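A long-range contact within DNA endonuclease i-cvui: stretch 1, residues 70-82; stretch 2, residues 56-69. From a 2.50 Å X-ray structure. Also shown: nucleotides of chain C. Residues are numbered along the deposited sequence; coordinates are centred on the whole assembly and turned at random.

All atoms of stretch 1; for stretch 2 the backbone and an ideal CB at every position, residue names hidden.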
ATOM      1  N   ARG B  70      -4.406   6.077 -16.304  1.00 40.74           N
ATOM      2  CA  ARG B  70      -3.669   7.131 -17.000  1.00 39.97           C
ATOM      3  C   ARG B  70      -2.202   7.204 -16.552  1.00 43.55           C
ATOM      4  O   ARG B  70      -1.821   6.688 -15.504  1.00 36.77           O
ATOM      5  CB  ARG B  70      -4.318   8.496 -16.785  1.00 40.55           C
ATOM      6  CG  ARG B  70      -4.099   9.074 -15.386  1.00 40.75           C
ATOM      7  CD  ARG B  70      -4.545  10.538 -15.279  1.00 40.33           C
ATOM      8  NE  ARG B  70      -4.762  10.923 -13.886  1.00 39.79           N
ATOM      9  CZ  ARG B  70      -4.285  12.023 -13.310  1.00 38.06           C
ATOM     10  NH1 ARG B  70      -3.562  12.898 -13.993  1.00 36.88           N
ATOM     11  NH2 ARG B  70      -4.559  12.256 -12.036  1.00 41.62           N
ATOM     12  N   LYS B  71      -1.391   7.845 -17.383  1.00 48.58           N
ATOM     13  CA  LYS B  71      -0.041   8.245 -17.035  1.00 47.75           C
ATOM     14  C   LYS B  71      -0.074   9.708 -16.600  1.00 47.19           C
ATOM     15  O   LYS B  71      -0.504  10.556 -17.372  1.00 53.95           O
ATOM     16  CB  LYS B  71       0.897   8.089 -18.239  1.00 46.90           C
ATOM     17  CG  LYS B  71       0.955   6.700 -18.883  1.00 50.01           C
ATOM     18  CD  LYS B  71       2.396   6.360 -19.243  1.00 54.87           C
ATOM     19  CE  LYS B  71       2.521   5.075 -20.041  1.00 59.14           C
ATOM     20  NZ  LYS B  71       3.957   4.734 -20.268  1.00 62.99           N
ATOM     21  N   ARG B  72       0.495  10.038 -15.455  1.00 45.40           N
ATOM     22  CA  ARG B  72       0.629  11.411 -15.044  1.00 47.84           C
ATOM     23  C   ARG B  72       1.919  11.955 -15.639  1.00 51.38           C
ATOM     24  O   ARG B  72       2.740  11.198 -16.093  1.00 58.15           O
ATOM     25  CB  ARG B  72       0.644  11.476 -13.532  1.00 52.10           C
ATOM     26  CG  ARG B  72      -0.664  11.065 -12.886  1.00 48.78           C
ATOM     27  CD  ARG B  72      -0.560  10.697 -11.411  1.00 49.58           C
ATOM     28  NE  ARG B  72       0.390  11.503 -10.671  1.00 57.08           N
ATOM     29  CZ  ARG B  72       0.368  11.680  -9.364  1.00 55.80           C
ATOM     30  NH1 ARG B  72      -0.554  11.121  -8.636  1.00 46.63           N
ATOM     31  NH2 ARG B  72       1.278  12.426  -8.795  1.00 60.11           N
ATOM     32  N   ASN B  73       2.120  13.256 -15.648  1.00 50.39           N
ATOM     33  CA  ASN B  73       3.264  13.830 -16.360  1.00 52.68           C
ATOM     34  C   ASN B  73       4.542  13.697 -15.510  1.00 55.13           C
ATOM     35  O   ASN B  73       5.643  13.736 -16.026  1.00 53.63           O
ATOM     36  CB  ASN B  73       2.992  15.297 -16.729  1.00 47.73           C
ATOM     37  CG  ASN B  73       2.748  16.165 -15.514  1.00 52.35           C
ATOM     38  OD1 ASN B  73       2.782  15.688 -14.379  1.00 57.41           O
ATOM     39  ND2 ASN B  73       2.510  17.448 -15.742  1.00 50.90           N
ATOM     40  N   ASP B  74       4.357  13.533 -14.197  1.00 51.00           N
ATOM     41  CA  ASP B  74       5.480  13.417 -13.258  1.00 54.78           C
ATOM     42  C   ASP B  74       5.964  12.001 -12.896  1.00 51.79           C
ATOM     43  O   ASP B  74       6.743  11.828 -11.960  1.00 54.30           O
ATOM     44  CB  ASP B  74       5.171  14.209 -11.981  1.00 56.97           C
ATOM     45  CG  ASP B  74       3.965  13.714 -11.220  1.00 57.91           C
ATOM     46  OD1 ASP B  74       3.332  12.686 -11.577  1.00 55.22           O
ATOM     47  OD2 ASP B  74       3.588  14.388 -10.216  1.00 55.76           O
ATOM     48  N   GLY B  75       5.523  10.998 -13.647  1.00 54.88           N
ATOM     49  CA  GLY B  75       6.078   9.659 -13.500  1.00 53.01           C
ATOM     50  C   GLY B  75       5.279   8.669 -12.658  1.00 52.33           C
ATOM     51  O   GLY B  75       5.795   7.626 -12.241  1.00 48.19           O
ATOM     52  N   MET B  76       4.016   8.994 -12.401  1.00 53.57           N
ATOM     53  CA  MET B  76       3.113   8.094 -11.687  1.00 49.59           C
ATOM     54  C   MET B  76       1.996   7.678 -12.616  1.00 47.33           C
ATOM     55  O   MET B  76       1.719   8.357 -13.602  1.00 46.78           O
ATOM     56  CB  MET B  76       2.527   8.758 -10.426  1.00 46.29           C
ATOM     57  CG  MET B  76       3.520   8.958  -9.297  1.00 50.38           C
ATOM     58  SD  MET B  76       3.980   7.434  -8.489  1.00 51.41           S
ATOM     59  CE  MET B  76       2.500   6.965  -7.581  1.00 46.49           C
ATOM     60  N   SER B  77       1.366   6.555 -12.303  1.00 46.37           N
ATOM     61  CA  SER B  77       0.122   6.189 -12.954  1.00 41.15           C
ATOM     62  C   SER B  77      -0.969   6.028 -11.897  1.00 38.56           C
ATOM     63  O   SER B  77      -0.708   5.614 -10.757  1.00 37.94           O
ATOM     64  CB  SER B  77       0.296   4.911 -13.777  1.00 41.56           C
ATOM     65  OG  SER B  77       1.166   5.144 -14.877  1.00 43.92           O
ATOM     66  N   GLU B  78      -2.183   6.401 -12.274  1.00 39.54           N
ATOM     67  CA  GLU B  78      -3.356   6.228 -11.434  1.00 36.83           C
ATOM     68  C   GLU B  78      -4.314   5.277 -12.115  1.00 34.45           C
ATOM     69  O   GLU B  78      -4.494   5.347 -13.323  1.00 36.45           O
ATOM     70  CB  GLU B  78      -4.045   7.563 -11.172  1.00 35.08           C
ATOM     71  CG  GLU B  78      -3.170   8.616 -10.515  1.00 39.24           C
ATOM     72  CD  GLU B  78      -3.967   9.818 -10.030  1.00 42.66           C
ATOM     73  OE1 GLU B  78      -5.214   9.717  -9.951  1.00 46.43           O
ATOM     74  OE2 GLU B  78      -3.352  10.865  -9.724  1.00 41.83           O
ATOM     75  N   PHE B  79      -4.895   4.362 -11.354  1.00 34.85           N
ATOM     76  CA  PHE B  79      -6.080   3.649 -11.809  1.00 40.08           C
ATOM     77  C   PHE B  79      -7.292   4.242 -11.090  1.00 40.70           C
ATOM     78  O   PHE B  79      -7.298   4.335  -9.870  1.00 37.73           O
ATOM     79  CB  PHE B  79      -5.984   2.149 -11.530  1.00 36.16           C
ATOM     80  CG  PHE B  79      -7.326   1.461 -11.493  1.00 41.16           C
ATOM     81  CD1 PHE B  79      -7.880   0.943 -12.651  1.00 40.57           C
ATOM     82  CD2 PHE B  79      -8.048   1.361 -10.302  1.00 37.99           C
ATOM     83  CE1 PHE B  79      -9.120   0.322 -12.624  1.00 41.05           C
ATOM     84  CE2 PHE B  79      -9.284   0.743 -10.268  1.00 34.10           C
ATOM     85  CZ  PHE B  79      -9.816   0.214 -11.434  1.00 38.10           C
ATOM     86  N   CYS B  80      -8.331   4.626 -11.816  1.00 39.76           N
ATOM     87  CA  CYS B  80      -9.431   5.291 -11.119  1.00 41.28           C
ATOM     88  C   CYS B  80     -10.837   4.851 -11.520  1.00 41.24           C
ATOM     89  O   CYS B  80     -11.157   4.745 -12.706  1.00 39.77           O
ATOM     90  CB  CYS B  80      -9.324   6.801 -11.299  1.00 38.27           C
ATOM     91  SG  CYS B  80     -10.628   7.647 -10.425  1.00 57.83           S
ATOM     92  N   VAL B  81     -11.667   4.596 -10.513  1.00 36.04           N
ATOM     93  CA  VAL B  81     -13.078   4.324 -10.737  1.00 38.35           C
ATOM     94  C   VAL B  81     -13.898   5.500 -10.234  1.00 37.83           C
ATOM     95  O   VAL B  81     -13.973   5.734  -9.022  1.00 39.80           O
ATOM     96  CB  VAL B  81     -13.541   3.033 -10.031  1.00 37.07           C
ATOM     97  CG1 VAL B  81     -14.954   2.664 -10.464  1.00 39.80           C
ATOM     98  CG2 VAL B  81     -12.605   1.901 -10.343  1.00 34.76           C
ATOM     99  N   VAL B  82     -14.495   6.244 -11.160  1.00 33.67           N
ATOM    100  CA  VAL B  82     -15.359   7.371 -10.809  1.00 37.67           C
ATOM    101  C   VAL B  82     -16.826   7.010 -10.991  1.00 36.80           C
ATOM    102  O   VAL B  82     -17.178   6.261 -11.907  1.00 33.89           O
ATOM    103  CB  VAL B  82     -15.063   8.620 -11.672  1.00 39.24           C
ATOM    104  CG1 VAL B  82     -15.736   9.871 -11.093  1.00 30.80           C
ATOM    105  CG2 VAL B  82     -13.575   8.829 -11.815  1.00 39.75           C
ATOM    106  N   UNK B  56       0.692  -3.076 -13.073  1.00 44.77           N
ATOM    107  CA  UNK B  56      -0.135  -3.516 -11.943  1.00 44.94           C
ATOM    108  C   UNK B  56      -1.538  -2.844 -11.952  1.00 40.90           C
ATOM    109  O   UNK B  56      -2.527  -3.464 -11.561  1.00 36.51           O
ATOM    110  CB  UNK B  56       0.585  -3.205 -10.629  1.00 44.94           C
ATOM    111  N   UNK B  57      -1.617  -1.602 -12.427  1.00 33.55           N
ATOM    112  CA  UNK B  57      -2.884  -0.886 -12.514  1.00 40.44           C
ATOM    113  C   UNK B  57      -3.803  -1.444 -13.621  1.00 43.69           C
ATOM    114  O   UNK B  57      -5.032  -1.380 -13.516  1.00 38.42           O
ATOM    115  CB  UNK B  57      -2.615   0.600 -12.761  1.00 40.44           C
ATOM    116  N   UNK B  58      -3.193  -1.983 -14.679  1.00 41.56           N
ATOM    117  CA  UNK B  58      -3.923  -2.700 -15.718  1.00 38.31           C
ATOM    118  C   UNK B  58      -4.395  -4.065 -15.212  1.00 43.86           C
ATOM    119  O   UNK B  58      -5.467  -4.524 -15.594  1.00 45.46           O
ATOM    120  CB  UNK B  58      -3.047  -2.870 -16.961  1.00 38.31           C
ATOM    121  N   UNK B  59      -3.598  -4.715 -14.358  1.00 44.43           N
ATOM    122  CA  UNK B  59      -4.047  -5.936 -13.680  1.00 43.87           C
ATOM    123  C   UNK B  59      -5.263  -5.660 -12.775  1.00 43.81           C
ATOM    124  O   UNK B  59      -6.150  -6.497 -12.622  1.00 43.92           O
ATOM    125  CB  UNK B  59      -2.903  -6.529 -12.855  1.00 43.87           C
ATOM    126  N   UNK B  60      -5.291  -4.488 -12.158  1.00 38.07           N
ATOM    127  CA  UNK B  60      -6.360  -4.176 -11.226  1.00 44.26           C
ATOM    128  C   UNK B  60      -7.631  -3.878 -12.005  1.00 46.19           C
ATOM    129  O   UNK B  60      -8.718  -4.290 -11.619  1.00 45.32           O
ATOM    130  CB  UNK B  60      -5.980  -2.996 -10.330  1.00 44.26           C
ATOM    131  N   UNK B  61      -7.474  -3.190 -13.127  1.00 45.81           N
ATOM    132  CA  UNK B  61      -8.593  -2.901 -14.009  1.00 44.33           C
ATOM    133  C   UNK B  61      -9.244  -4.173 -14.536  1.00 48.20           C
ATOM    134  O   UNK B  61     -10.470  -4.249 -14.638  1.00 53.22           O
ATOM    135  CB  UNK B  61      -8.129  -2.030 -15.178  1.00 44.33           C
ATOM    136  N   UNK B  62      -8.425  -5.163 -14.872  1.00 50.16           N
ATOM    137  CA  UNK B  62      -8.921  -6.424 -15.420  1.00 51.64           C
ATOM    138  C   UNK B  62      -9.673  -7.213 -14.362  1.00 53.40           C
ATOM    139  O   UNK B  62     -10.750  -7.748 -14.631  1.00 56.09           O
ATOM    140  CB  UNK B  62      -7.767  -7.259 -15.979  1.00 51.64           C
ATOM    141  N   UNK B  63      -9.092  -7.281 -13.166  1.00 49.87           N
ATOM    142  CA  UNK B  63      -9.716  -7.947 -12.026  1.00 48.56           C
ATOM    143  C   UNK B  63     -11.087  -7.348 -11.711  1.00 52.27           C
ATOM    144  O   UNK B  63     -12.040  -8.069 -11.411  1.00 56.13           O
ATOM    145  CB  UNK B  63      -8.808  -7.853 -10.798  1.00 48.56           C
ATOM    146  N   UNK B  64     -11.183  -6.025 -11.795  1.00 51.34           N
ATOM    147  CA  UNK B  64     -12.399  -5.319 -11.414  1.00 50.79           C
ATOM    148  C   UNK B  64     -13.403  -5.238 -12.560  1.00 51.52           C
ATOM    149  O   UNK B  64     -14.611  -5.339 -12.333  1.00 50.04           O
ATOM    150  CB  UNK B  64     -12.053  -3.910 -10.928  1.00 50.79           C
ATOM    151  N   UNK B  65     -12.897  -5.049 -13.781  1.00 48.32           N
ATOM    152  CA  UNK B  65     -13.740  -4.978 -14.964  1.00 45.55           C
ATOM    153  C   UNK B  65     -14.222  -3.571 -15.262  1.00 43.30           C
ATOM    154  O   UNK B  65     -15.113  -3.362 -16.080  1.00 41.59           O
ATOM    155  CB  UNK B  65     -14.945  -5.907 -14.800  1.00 45.55           C
ATOM    156  N   UNK B  66     -13.612  -2.598 -14.602  1.00 47.28           N
ATOM    157  CA  UNK B  66     -14.063  -1.221 -14.677  1.00 46.56           C
ATOM    158  C   UNK B  66     -12.867  -0.303 -14.458  1.00 44.84           C
ATOM    159  O   UNK B  66     -11.818  -0.754 -14.004  1.00 45.76           O
ATOM    160  CB  UNK B  66     -15.165  -0.945 -13.652  1.00 46.56           C
ATOM    161  N   UNK B  67     -13.018   0.976 -14.779  1.00 43.91           N
ATOM    162  CA  UNK B  67     -12.016   1.964 -14.424  1.00 40.79           C
ATOM    163  C   UNK B  67     -11.102   2.382 -15.555  1.00 42.31           C
ATOM    164  O   UNK B  67     -10.925   1.649 -16.524  1.00 43.69           O
ATOM    165  CB  UNK B  67     -11.163   1.424 -13.274  1.00 40.79           C
ATOM    166  N   UNK B  68     -10.516   3.567 -15.422  1.00 42.27           N
ATOM    167  CA  UNK B  68      -9.533   4.056 -16.380  1.00 40.95           C
ATOM    168  C   UNK B  68      -8.138   4.129 -15.771  1.00 40.76           C
ATOM    169  O   UNK B  68      -7.977   4.484 -14.593  1.00 43.93           O
ATOM    170  CB  UNK B  68      -9.947   5.433 -16.902  1.00 40.95           C
ATOM    171  N   UNK B  69      -7.133   3.808 -16.580  1.00 37.20           N
ATOM    172  CA  UNK B  69      -5.745   4.025 -16.199  1.00 39.06           C
ATOM    173  C   UNK B  69      -5.185   5.227 -16.968  1.00 37.07           C
ATOM    174  O   UNK B  69      -5.476   5.392 -18.140  1.00 33.52           O
ATOM    175  CB  UNK B  69      -4.908   2.772 -16.464  1.00 39.06           C
TER
ATOM    176  P    DT C   9       1.711  21.087 -13.630  1.00 57.07           P
ATOM    177  OP1  DT C   9       2.015  22.540 -13.619  1.00 47.04           O
ATOM    178  OP2  DT C   9       2.686  20.120 -14.222  1.00 53.27           O
ATOM    179  O5'  DT C   9       1.363  20.698 -12.112  1.00 55.68           O
ATOM    180  C5'  DT C   9       0.750  21.665 -11.253  1.00 53.82           C
ATOM    181  C4'  DT C   9       0.924  21.297  -9.786  1.00 54.45           C
ATOM    182  O4'  DT C   9       0.084  20.149  -9.466  1.00 50.53           O
ATOM    183  C3'  DT C   9       2.350  20.903  -9.360  1.00 57.53           C
ATOM    184  O3'  DT C   9       2.579  21.329  -7.995  1.00 61.38           O
ATOM    185  C2'  DT C   9       2.278  19.379  -9.439  1.00 53.32           C
ATOM    186  C1'  DT C   9       0.889  19.171  -8.849  1.00 53.11           C
ATOM    187  N1   DT C   9       0.303  17.813  -9.072  1.00 47.69           N
ATOM    188  C2   DT C   9      -0.647  17.348  -8.187  1.00 44.02           C
ATOM    189  O2   DT C   9      -1.041  17.996  -7.235  1.00 41.63           O
ATOM    190  N3   DT C   9      -1.114  16.089  -8.453  1.00 40.29           N
ATOM    191  C4   DT C   9      -0.728  15.268  -9.496  1.00 42.44           C
ATOM    192  O4   DT C   9      -1.210  14.152  -9.664  1.00 43.04           O
ATOM    193  C5   DT C   9       0.268  15.817 -10.386  1.00 43.78           C
ATOM    194  C7   DT C   9       0.753  15.017 -11.558  1.00 48.14           C
ATOM    195  C6   DT C   9       0.737  17.047 -10.128  1.00 44.18           C
ATOM    196  P    DG C   8      -1.586  17.539 -18.209  1.00 60.92           P
ATOM    197  OP1  DG C   8      -1.348  18.661 -19.147  1.00 62.64           O
ATOM    198  OP2  DG C   8      -0.934  16.232 -18.467  1.00 53.82           O
ATOM    199  O5'  DG C   8      -1.213  18.054 -16.751  1.00 53.98           O
ATOM    200  C5'  DG C   8      -2.215  18.710 -16.001  1.00 52.79           C
ATOM    201  C4'  DG C   8      -1.628  19.744 -15.084  1.00 46.66           C
ATOM    202  O4'  DG C   8      -2.139  19.533 -13.755  1.00 51.44           O
ATOM    203  C3'  DG C   8      -0.136  19.664 -14.913  1.00 50.15           C
ATOM    204  O3'  DG C   8       0.310  20.923 -14.392  1.00 52.57           O
ATOM    205  C2'  DG C   8      -0.007  18.503 -13.911  1.00 49.12           C
ATOM    206  C1'  DG C   8      -1.244  18.697 -13.028  1.00 47.48           C
ATOM    207  N9   DG C   8      -1.978  17.471 -12.676  1.00 42.21           N
ATOM    208  C8   DG C   8      -2.112  16.318 -13.414  1.00 40.99           C
ATOM    209  N7   DG C   8      -2.879  15.418 -12.840  1.00 38.71           N
ATOM    210  C5   DG C   8      -3.302  16.032 -11.661  1.00 39.23           C
ATOM    211  C6   DG C   8      -4.161  15.563 -10.622  1.00 37.96           C
ATOM    212  O6   DG C   8      -4.743  14.471 -10.527  1.00 37.38           O
ATOM    213  N1   DG C   8      -4.317  16.512  -9.616  1.00 36.87           N
ATOM    214  C2   DG C   8      -3.728  17.753  -9.609  1.00 38.29           C
ATOM    215  N2   DG C   8      -3.992  18.533  -8.556  1.00 36.45           N
ATOM    216  N3   DG C   8      -2.939  18.203 -10.567  1.00 40.79           N
ATOM    217  C4   DG C   8      -2.765  17.296 -11.556  1.00 41.72           C
ATOM    218  P    DC C   7      -4.476  12.284 -20.229  1.00 53.67           P
ATOM    219  OP1  DC C   7      -3.753  12.434 -21.515  1.00 55.96           O
ATOM    220  OP2  DC C   7      -4.213  11.116 -19.352  1.00 43.68           O
ATOM    221  O5'  DC C   7      -4.254  13.596 -19.347  1.00 47.25           O
ATOM    222  C5'  DC C   7      -4.944  14.783 -19.696  1.00 46.20           C
ATOM    223  C4'  DC C   7      -5.000  15.742 -18.529  1.00 46.10           C
ATOM    224  O4'  DC C   7      -5.891  15.235 -17.521  1.00 44.10           O
ATOM    225  C3'  DC C   7      -3.667  15.971 -17.800  1.00 50.85           C
ATOM    226  O3'  DC C   7      -3.170  17.281 -18.089  1.00 52.70           O
ATOM    227  C2'  DC C   7      -4.024  15.811 -16.305  1.00 44.85           C
ATOM    228  C1'  DC C   7      -5.545  15.870 -16.329  1.00 41.97           C
ATOM    229  N1   DC C   7      -6.208  15.170 -15.178  1.00 41.75           N
ATOM    230  C2   DC C   7      -6.511  15.887 -14.023  1.00 38.92           C
ATOM    231  O2   DC C   7      -6.231  17.088 -13.971  1.00 40.67           O
ATOM    232  N3   DC C   7      -7.106  15.245 -12.987  1.00 41.36           N
ATOM    233  C4   DC C   7      -7.385  13.938 -13.074  1.00 39.78           C
ATOM    234  N4   DC C   7      -7.966  13.343 -12.014  1.00 39.37           N
ATOM    235  C5   DC C   7      -7.070  13.186 -14.237  1.00 37.69           C
ATOM    236  C6   DC C   7      -6.483  13.833 -15.255  1.00 42.94           C

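Positions 56 to 64 form a helix whose axis runs at 11° to that of strand 76-82, 8.4 Å away at closest approach. At position 56 the ideal CB has nothing of stretch 1 within 5.5 Å, so the strand sets no preference; the residue is Ile-56.

Position 57 points toward the strand, its ideal CB 3.9 Å from Phe-79 CB and 5.3 Å from Ser-77 CB. A medium-sized apolar side chain would suit this groove, leucine, isoleucine or methionine among them. It is Leu-57, whose CD1 lies 3.5 Å from Ser-77 CB and 3.6 Å from Phe-79 N, packing along the strand backbone.

Positions 58 and 59 meet nothing of stretch 1 and would tolerate polar or apolar groups; they are Leu-58 and Asp-59.

Position 60 points toward the Phe-79 ring, its ideal CB 4.8 Å from Phe-79 CG. An aliphatic side chain could cover the ring, and Ile-60 does so: its CG2 sits over the face, 4.0 Å from the centroid of the Phe-79 ring, in a CH-pi contact.

At position 61 CA-to-CB points sideways, with the ideal CB 3.6 Å from Phe-79 CE1. The stem must pass the ring, but its end is free to be polar or aliphatic. Gln-61 directs its amide to the following loop, where NE2 donates a hydrogen bond to O of residue 67 (2.5 Å).

Positions 62 and 63 are unconstrained by stretch 1 and hold Lys-62 and Ile-63. Position 64 points toward the ring tip, its ideal CB 4.7 Å from Phe-79 CZ, and invites a branched or long apolar group; Leu-64 places CD1 3.8 Å from Phe-79 CZ.

Position 65 leaves the helix with phi 89°, where a CB would jam against the preceding carbonyl; it is Gly-65. Position 66 points sideways, its ideal CB 4.8 Å from Val-81 CG1, and a small or medium side chain would fit. Cys-66 also brings its O to the ring edge, 3.2 Å from Phe-79 CE1.

Position 67 is the most restrictive. Its phi of 102° calls for glycine, and an ideal CB would clash with Phe-79 CE1 at 2.4 Å. Gly-67 lets the ring stay close.

Position 68 pairs with Cys-80, their side chains on the same sheet face. Beta-branched or small polar residues would suit it. Thr-68 N donates to Cys-80 O (3.0 Å), and Cys-80 N to Thr-68 O (2.8 Å).

Position 69 pairs with Phe-79 on the ring's face of the sheet, favouring a beta-branched apolar residue. Val-69 sets CG2 at the ring edge, 4.0 Å from Phe-79 CD1.

Stretch 2 56-69: ILLDIQKILGCGTV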
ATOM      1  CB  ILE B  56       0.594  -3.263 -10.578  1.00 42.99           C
ATOM      2  CG1 ILE B  56       0.058  -4.181  -9.468  1.00 42.87           C
ATOM      3  CG2 ILE B  56       0.547  -1.794 -10.157  1.00 40.97           C
ATOM      4  CD1 ILE B  56       0.366  -5.660  -9.680  1.00 45.34           C
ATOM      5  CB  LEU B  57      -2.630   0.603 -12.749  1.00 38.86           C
ATOM      6  CG  LEU B  57      -1.797   1.272 -11.663  1.00 35.97           C
ATOM      7  CD1 LEU B  57      -1.674   2.750 -11.933  1.00 36.23           C
ATOM      8  CD2 LEU B  57      -2.450   1.042 -10.315  1.00 38.18           C
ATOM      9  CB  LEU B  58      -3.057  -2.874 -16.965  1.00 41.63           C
ATOM     10  CG  LEU B  58      -2.573  -1.585 -17.638  1.00 43.92           C
ATOM     11  CD1 LEU B  58      -1.693  -1.903 -18.846  1.00 42.53           C
ATOM     12  CD2 LEU B  58      -3.745  -0.691 -18.033  1.00 37.50           C
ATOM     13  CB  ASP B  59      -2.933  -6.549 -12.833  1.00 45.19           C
ATOM     14  CG  ASP B  59      -1.823  -7.171 -13.661  1.00 54.00           C
ATOM     15  OD1 ASP B  59      -2.000  -7.371 -14.889  1.00 58.38           O
ATOM     16  OD2 ASP B  59      -0.768  -7.488 -13.061  1.00 54.17           O
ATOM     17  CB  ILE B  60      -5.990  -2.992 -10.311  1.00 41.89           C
ATOM     18  CG1 ILE B  60      -4.928  -3.433  -9.296  1.00 37.71           C
ATOM     19  CG2 ILE B  60      -7.226  -2.468  -9.590  1.00 39.52           C
ATOM     20  CD1 ILE B  60      -4.178  -2.302  -8.636  1.00 35.63           C
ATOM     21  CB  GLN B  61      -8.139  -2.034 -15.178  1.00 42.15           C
ATOM     22  CG  GLN B  61      -9.237  -1.750 -16.172  1.00 44.78           C
ATOM     23  CD  GLN B  61      -8.727  -1.020 -17.395  1.00 48.21           C
ATOM     24  OE1 GLN B  61      -7.995  -1.586 -18.216  1.00 48.57           O
ATOM     25  NE2 GLN B  61      -9.106   0.250 -17.524  1.00 46.31           N
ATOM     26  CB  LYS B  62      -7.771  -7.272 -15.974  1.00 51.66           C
ATOM     27  CG  LYS B  62      -8.216  -8.598 -16.566  1.00 52.97           C
ATOM     28  CD  LYS B  62      -7.158  -9.155 -17.492  1.00 56.48           C
ATOM     29  CE  LYS B  62      -7.671 -10.337 -18.308  1.00 60.45           C
ATOM     30  NZ  LYS B  62      -6.729 -10.697 -19.413  1.00 46.00           N
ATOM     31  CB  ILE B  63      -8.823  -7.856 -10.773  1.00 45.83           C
ATOM     32  CG1 ILE B  63      -7.643  -8.818 -10.891  1.00 45.56           C
ATOM     33  CG2 ILE B  63      -9.619  -8.161  -9.507  1.00 43.92           C
ATOM     34  CD1 ILE B  63      -6.813  -8.898  -9.643  1.00 46.07           C
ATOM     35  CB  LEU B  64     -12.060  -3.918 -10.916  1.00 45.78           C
ATOM     36  CG  LEU B  64     -11.376  -3.897  -9.555  1.00 42.50           C
ATOM     37  CD1 LEU B  64     -11.198  -2.468  -9.074  1.00 44.85           C
ATOM     38  CD2 LEU B  64     -12.183  -4.714  -8.555  1.00 45.62           C
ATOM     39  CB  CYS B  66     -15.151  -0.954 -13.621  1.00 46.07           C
ATOM     40  SG  CYS B  66     -16.474   0.105 -14.222  1.00 55.80           S
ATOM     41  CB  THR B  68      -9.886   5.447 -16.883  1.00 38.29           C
ATOM     42  OG1 THR B  68      -9.803   6.367 -15.784  1.00 41.72           O
ATOM     43  CG2 THR B  68     -11.293   5.458 -17.452  1.00 39.82           C
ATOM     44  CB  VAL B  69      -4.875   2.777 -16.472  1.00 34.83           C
ATOM     45  CG1 VAL B  69      -3.447   3.072 -16.130  1.00 34.65           C
ATOM     46  CG2 VAL B  69      -5.393   1.559 -15.694  1.00 30.38           C
TER
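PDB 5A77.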